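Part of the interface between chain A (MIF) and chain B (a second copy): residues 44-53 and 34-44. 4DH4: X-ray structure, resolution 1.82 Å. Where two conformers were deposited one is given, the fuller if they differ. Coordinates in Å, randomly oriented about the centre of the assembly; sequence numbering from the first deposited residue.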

# COMPACT_ATOMS: atom_id res chain seq x y z
N GLN A 44 -1.76 -4.08 10.83
CA GLN A 44 -1.34 -3.25 11.96
C GLN A 44 -0.04 -2.55 11.58
O GLN A 44 0.99 -3.20 11.35
CB GLN A 44 -1.17 -4.06 13.27
CG GLN A 44 -1.00 -3.17 14.52
CD GLN A 44 -0.54 -3.91 15.78
OE1 GLN A 44 -0.73 -5.12 15.92
NE2 GLN A 44 0.03 -3.17 16.71
N THR A 45 -0.10 -1.23 11.49
CA THR A 45 1.07 -0.43 11.21
C THR A 45 1.88 -0.25 12.49
O THR A 45 1.46 -0.68 13.57
CB THR A 45 0.68 0.96 10.65
OG1 THR A 45 -0.08 1.68 11.63
CG2 THR A 45 -0.14 0.82 9.37
N GLY A 46 3.05 0.37 12.36
CA GLY A 46 3.70 1.00 13.50
C GLY A 46 2.92 2.27 13.80
O GLY A 46 1.70 2.34 13.58
N GLN A 47 3.61 3.30 14.27
CA GLN A 47 2.97 4.55 14.63
C GLN A 47 2.32 5.22 13.43
O GLN A 47 2.81 5.12 12.30
CB GLN A 47 3.99 5.52 15.23
CG GLN A 47 4.69 4.99 16.47
CD GLN A 47 5.26 6.10 17.33
OE1 GLN A 47 5.19 7.28 16.98
NE2 GLN A 47 5.80 5.73 18.48
N MET A 48 1.21 5.90 13.69
CA MET A 48 0.55 6.74 12.70
C MET A 48 0.15 8.07 13.34
O MET A 48 -0.25 8.11 14.51
CB MET A 48 -0.68 6.03 12.11
CG MET A 48 -0.35 5.04 10.98
SD MET A 48 -1.80 4.28 10.20
CE MET A 48 -2.76 5.72 9.79
N ARG A 49 0.31 9.14 12.58
CA ARG A 49 -0.11 10.47 13.02
C ARG A 49 -1.07 11.07 12.00
O ARG A 49 -0.97 10.80 10.80
CB ARG A 49 1.09 11.39 13.20
CG ARG A 49 2.03 10.97 14.34
CD ARG A 49 3.33 11.75 14.31
NE ARG A 49 3.14 13.18 14.53
CZ ARG A 49 2.99 13.75 15.72
NH1 ARG A 49 2.82 15.06 15.80
NH2 ARG A 49 2.99 13.02 16.83
N PHE A 50 -2.00 11.89 12.49
CA PHE A 50 -2.92 12.62 11.63
C PHE A 50 -3.22 13.97 12.25
O PHE A 50 -3.55 14.05 13.44
CB PHE A 50 -4.21 11.82 11.38
CG PHE A 50 -5.23 12.52 10.50
CD1 PHE A 50 -4.84 13.15 9.32
CD2 PHE A 50 -6.58 12.50 10.83
CE1 PHE A 50 -5.77 13.80 8.50
CE2 PHE A 50 -7.54 13.14 10.01
CZ PHE A 50 -7.12 13.79 8.84
N GLY A 51 -3.07 15.03 11.46
CA GLY A 51 -3.30 16.39 11.92
C GLY A 51 -2.31 16.88 12.97
O GLY A 51 -2.61 17.81 13.71
N GLY A 52 -1.13 16.26 13.02
CA GLY A 52 -0.12 16.57 14.04
C GLY A 52 -0.36 15.91 15.39
O GLY A 52 0.22 16.31 16.40
N SER A 53 -1.22 14.90 15.40
CA SER A 53 -1.57 14.19 16.63
C SER A 53 -1.32 12.69 16.50
O SER A 53 -1.59 12.10 15.46
CB SER A 53 -3.03 14.44 17.00
OG SER A 53 -3.42 13.65 18.12
N PRO B 34 -2.52 22.47 5.10
CA PRO B 34 -2.46 22.54 6.57
C PRO B 34 -2.06 21.20 7.16
O PRO B 34 -2.48 20.14 6.65
CB PRO B 34 -3.90 22.90 6.97
CG PRO B 34 -4.60 23.32 5.72
CD PRO B 34 -3.90 22.62 4.60
N LEU B 35 -1.25 21.24 8.21
CA LEU B 35 -0.87 20.03 8.93
C LEU B 35 -2.09 19.19 9.36
O LEU B 35 -2.01 17.96 9.40
CB LEU B 35 0.01 20.39 10.13
CG LEU B 35 0.52 19.25 11.02
CD1 LEU B 35 1.24 18.16 10.23
CD2 LEU B 35 1.41 19.81 12.12
N SER B 36 -3.21 19.86 9.63
CA SER B 36 -4.45 19.18 10.07
C SER B 36 -4.96 18.11 9.09
O SER B 36 -5.73 17.21 9.48
CB SER B 36 -5.56 20.19 10.38
OG SER B 36 -5.90 20.94 9.22
N TYR B 37 -4.53 18.21 7.83
CA TYR B 37 -4.98 17.31 6.78
C TYR B 37 -3.92 16.26 6.41
O TYR B 37 -4.17 15.39 5.56
CB TYR B 37 -5.38 18.11 5.54
CG TYR B 37 -6.62 18.94 5.75
CD1 TYR B 37 -7.89 18.38 5.62
CD2 TYR B 37 -6.53 20.29 6.10
CE1 TYR B 37 -9.04 19.14 5.82
CE2 TYR B 37 -7.67 21.06 6.30
CZ TYR B 37 -8.92 20.48 6.17
OH TYR B 37 -10.06 21.23 6.37
N VAL B 38 -2.76 16.33 7.05
CA VAL B 38 -1.65 15.43 6.72
C VAL B 38 -1.66 14.18 7.60
O VAL B 38 -1.65 14.28 8.83
CB VAL B 38 -0.29 16.16 6.80
CG1 VAL B 38 0.87 15.19 6.54
CG2 VAL B 38 -0.25 17.32 5.80
N MET B 39 -1.70 13.01 6.96
CA MET B 39 -1.61 11.72 7.65
C MET B 39 -0.28 11.05 7.29
O MET B 39 0.10 11.00 6.12
CB MET B 39 -2.79 10.82 7.26
CG MET B 39 -2.83 9.47 7.99
SD MET B 39 -4.33 8.49 7.69
CE MET B 39 -5.57 9.46 8.58
N VAL B 40 0.42 10.56 8.31
CA VAL B 40 1.71 9.90 8.12
C VAL B 40 1.78 8.60 8.92
O VAL B 40 1.19 8.49 10.01
CB VAL B 40 2.91 10.84 8.48
CG1 VAL B 40 3.07 11.98 7.48
CG2 VAL B 40 2.78 11.40 9.91
N GLY B 41 2.49 7.60 8.40
CA GLY B 41 2.66 6.36 9.13
C GLY B 41 3.93 5.61 8.80
O GLY B 41 4.57 5.86 7.77
N TYR B 42 4.29 4.69 9.69
CA TYR B 42 5.42 3.80 9.48
C TYR B 42 4.93 2.37 9.56
O TYR B 42 4.16 2.01 10.44
CB TYR B 42 6.52 4.04 10.53
CG TYR B 42 7.78 3.23 10.30
CD1 TYR B 42 8.00 2.02 10.97
CD2 TYR B 42 8.76 3.67 9.41
CE1 TYR B 42 9.16 1.28 10.76
CE2 TYR B 42 9.93 2.94 9.20
CZ TYR B 42 10.12 1.74 9.87
OH TYR B 42 11.28 1.02 9.66
N SER B 43 5.39 1.55 8.63
CA SER B 43 5.04 0.14 8.65
C SER B 43 6.31 -0.68 8.50
O SER B 43 6.99 -0.59 7.48
CB SER B 43 4.02 -0.17 7.55
OG SER B 43 3.78 -1.56 7.46
N GLN B 44 6.64 -1.46 9.54
CA GLN B 44 7.77 -2.39 9.46
C GLN B 44 7.35 -3.57 8.59
O GLN B 44 6.43 -4.32 8.94
CB GLN B 44 8.25 -2.86 10.85
CG GLN B 44 9.60 -3.61 10.81
CD GLN B 44 9.97 -4.34 12.10
OE1 GLN B 44 9.51 -4.01 13.19
NE2 GLN B 44 10.85 -5.33 11.97
O HOH W 1 0.12 14.28 11.23

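Two copies of MIF join here edge to edge. Strand 48-50 of chain A runs antiparallel to strand 39-44 of chain B, so one sheet continues across the subunit boundary. The two stretches bury 662 Å² between them, and A:Phe50 and B:Met39 cover the most.

These two residues face each other as a non-hydrogen-bonded pair, their CA atoms 4.3 Å apart. Both side chains rise on the same face of the sheet, which brings them together. B:Met39 has chi1 and chi2 both t, and its CE lies over one face of the A:Phe50 ring, 3.9 Å from the centroid. This is a CH-pi contact. A flexible methionine suits the place, because its methyl can settle on a flat ring. The edge of the same ring meets backbone: A:Phe50 CD1 is 3.4 Å from B:Val38 O, and A:Phe50 CE1 is 3.7 Å from B:Tyr37 O. Ring hydrogens carry a slight positive charge, so carbonyl oxygens are acceptable neighbours there.

A:Met48 extends this apolar patch on the same face. Its CE is 3.8 Å from B:Met39 SD. Opposite A:Met48 stands B:Gly41. A CB on B:Gly41 would lie 2.8 Å from A:Met48 CG, a clash, so the glycine leaves room for the methionine.

A:Arg49 and B:Val40 form the hydrogen-bonded pair between these two. A:Arg49 N donates to B:Val40 O at 2.8 Å, and B:Val40 N donates to A:Arg49 O at 2.9 Å. Both bonds are nearly straight. Their side chains share the other face, where A:Arg49 CB packs 3.7 Å from B:Val40 CG2. The end of the arginine leads away and is hydrogen-bonded elsewhere in the structure.

Backbone bonds continue the pairing on both sides. B:Tyr42 N donates to A:Gln47 O at 3.0 Å. Beyond it, the bond from A:Gly46 N to B:Tyr42 O is short, 2.8 Å, but weak because it is bent. At the other end A:Gly51 N donates to B:Val38 O at 3.1 Å. Water 1 also donates to B:Val38 O, at 3.0 Å, and accepts from A:Gly52 N at 2.9 Å, bridging the chains.

A:Phe50 to A:Ser53 form a type I' turn. A:Gly51 and A:Gly52 both have positive phi, which favours glycine. Neither position has much room: a CB on A:Gly51 would be 3.2 Å from B:Ser36 O, and one on A:Gly52 would be 3.1 Å from B:Leu35 CD2. The bare A:Gly51 CA approaches B:Leu35 O to 3.2 Å in a CA-H...O contact.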